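Local coordinates for uncharacterized protein (Leptospirillum rubarum, PDB 3O2I) that is of unknown function, belonging to an uncharacterised protein family and forming a two-chain assembly in the crystal, at residues Q65-S70 / I76-K81. Sequence-based numbering, arbitrary orientation.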
loop_
_atom_site.group_PDB
_atom_site.type_symbol
_atom_site.label_atom_id
_atom_site.label_comp_id
_atom_site.label_asym_id
_atom_site.label_seq_id
_atom_site.Cartn_x
_atom_site.Cartn_y
_atom_site.Cartn_z
ATOM N N GLN B 65 -0.704 24.077 -9.855
ATOM C CA GLN B 65 -0.496 25.513 -9.999
ATOM C C GLN B 65 0.973 25.920 -9.977
ATOM O O GLN B 65 1.377 26.834 -10.684
ATOM C CB GLN B 65 -1.297 26.272 -8.945
ATOM C CG GLN B 65 -2.773 25.908 -8.983
ATOM C CD GLN B 65 -3.604 26.699 -8.004
ATOM O OE1 GLN B 65 -3.186 27.753 -7.521
ATOM N NE2 GLN B 65 -4.795 26.197 -7.703
ATOM N N ARG B 66 1.782 25.222 -9.196
ATOM C CA ARG B 66 3.195 25.567 -9.117
ATOM C C ARG B 66 4.117 24.595 -9.854
ATOM O O ARG B 66 5.339 24.754 -9.820
ATOM C CB ARG B 66 3.634 25.730 -7.655
ATOM C CG ARG B 66 3.028 24.717 -6.692
ATOM C CD ARG B 66 2.301 25.417 -5.546
ATOM N NE ARG B 66 0.860 25.504 -5.776
ATOM C CZ ARG B 66 0.023 26.213 -5.024
ATOM N NH1 ARG B 66 -1.274 26.228 -5.307
ATOM N NH2 ARG B 66 0.483 26.911 -3.991
ATOM N N SER B 67 3.542 23.601 -10.528
ATOM C CA SER B 67 4.358 22.625 -11.252
ATOM C C SER B 67 4.334 22.820 -12.765
ATOM O O SER B 67 3.425 23.448 -13.304
ATOM C CB SER B 67 3.942 21.200 -10.909
ATOM O OG SER B 67 3.966 20.385 -12.063
ATOM N N SER B 68 5.344 22.266 -13.433
ATOM C CA SER B 68 5.505 22.394 -14.876
ATOM C C SER B 68 4.414 21.621 -15.589
ATOM O O SER B 68 3.680 20.863 -14.958
ATOM C CB SER B 68 6.872 21.860 -15.310
ATOM O OG SER B 68 6.870 20.442 -15.378
ATOM N N ALA B 69 4.319 21.806 -16.903
ATOM C CA ALA B 69 3.277 21.165 -17.695
ATOM C C ALA B 69 3.746 19.857 -18.330
ATOM O O ALA B 69 3.423 19.571 -19.479
ATOM C CB ALA B 69 2.770 22.129 -18.772
ATOM N N SER B 70 4.506 19.067 -17.581
ATOM C CA SER B 70 5.010 17.789 -18.082
ATOM C C SER B 70 3.911 16.731 -18.205
ATOM O O SER B 70 2.797 16.926 -17.715
ATOM C CB SER B 70 6.133 17.269 -17.180
ATOM O OG SER B 70 5.678 17.077 -15.850
ATOM N N ILE B 76 3.791 13.353 -11.968
ATOM C CA ILE B 76 3.487 12.630 -10.734
ATOM C C ILE B 76 4.524 12.951 -9.672
ATOM O O ILE B 76 4.185 13.166 -8.513
ATOM C CB ILE B 76 3.391 11.108 -10.943
ATOM C CG1 ILE B 76 2.859 10.434 -9.673
ATOM C CG2 ILE B 76 4.744 10.513 -11.344
ATOM C CD1 ILE B 76 2.548 8.948 -9.849
ATOM N N LEU B 77 5.784 13.010 -10.089
ATOM C CA LEU B 77 6.890 13.358 -9.202
ATOM C C LEU B 77 6.684 14.720 -8.553
ATOM O O LEU B 77 7.025 14.923 -7.383
ATOM C CB LEU B 77 8.210 13.352 -9.973
ATOM C CG LEU B 77 8.624 12.016 -10.581
ATOM C CD1 LEU B 77 9.954 12.153 -11.305
ATOM C CD2 LEU B 77 8.698 10.928 -9.496
ATOM N N GLU B 78 6.118 15.649 -9.321
ATOM C CA GLU B 78 5.936 17.021 -8.855
ATOM C C GLU B 78 4.787 17.127 -7.857
ATOM O O GLU B 78 4.920 17.764 -6.815
ATOM C CB GLU B 78 5.729 17.980 -10.046
ATOM C CG GLU B 78 6.794 17.838 -11.135
ATOM C CD GLU B 78 6.976 19.102 -11.969
ATOM O OE1 GLU B 78 7.174 18.983 -13.203
ATOM O OE2 GLU B 78 6.923 20.211 -11.393
ATOM N N VAL B 79 3.661 16.502 -8.182
ATOM C CA VAL B 79 2.518 16.425 -7.277
ATOM C C VAL B 79 2.916 15.818 -5.917
ATOM O O VAL B 79 2.555 16.334 -4.851
ATOM C CB VAL B 79 1.390 15.582 -7.911
ATOM C CG1 VAL B 79 0.275 15.323 -6.904
ATOM C CG2 VAL B 79 0.860 16.273 -9.167
ATOM N N SER B 80 3.660 14.718 -5.963
ATOM C CA SER B 80 4.184 14.099 -4.745
ATOM C C SER B 80 4.958 15.116 -3.904
ATOM O O SER B 80 4.706 15.264 -2.703
ATOM C CB SER B 80 5.083 12.913 -5.095
ATOM O OG SER B 80 5.660 12.343 -3.925
ATOM N N LYS B 81 5.894 15.817 -4.546
ATOM C CA LYS B 81 6.726 16.820 -3.872
ATOM C C LYS B 81 5.904 17.901 -3.180
ATOM O O LYS B 81 6.289 18.406 -2.128
ATOM C CB LYS B 81 7.680 17.484 -4.864
ATOM C CG LYS B 81 8.908 16.670 -5.217
ATOM C CD LYS B 81 9.869 17.493 -6.068
ATOM C CE LYS B 81 10.383 18.710 -5.306
ATOM N NZ LYS B 81 11.261 19.584 -6.148
#
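The carboxylate of Glu78 meets Ser67 and the backbone N of Ser68 over one face, and the hydroxyl of Ser68 at its edge. Ser67 OG lies above that face, 3.3 Å from Glu78 CD, and its CB comes within 3.2 Å of Glu78 OE2. On the same face, Ser68 N donates a long, fairly straight hydrogen bond to Glu78 OE2 (3.3 Å), arriving 37° out of the carboxylate plane. The shorter bond is at the edge: Ser68 OG reaches the syn side of Glu78 OE1 at 2.6 Å, just 16° out of plane. Backbone and hydroxyl of one serine thus bind different oxygens, which should restrain rotation of the carboxylate. Glu78 CG stands beside its own backbone N (chi1 -51°), and the extended chain beyond it carries the acid from helix to loop, spanning a 6.3 Å separation between Ser67 CA and Glu78 CA. Were Glu78 an alanine, Ser68 N and OG would probably lose their acceptors across the contact, and the loop its side-chain tie to this helix position. The carbonyl of Ser68 is bound by Gln75 and by Lys106 of the second subunit, whose side chain also packs on Ser67; Lys106 belongs to the dithiothreitol pocket. The contact ties the loop after helix 53-63 to the surface of helix 72-87, while from that helix Ile76 packs on strands 28-35 and 41-47, and Val79 on strand 28-35 and helix 53-63.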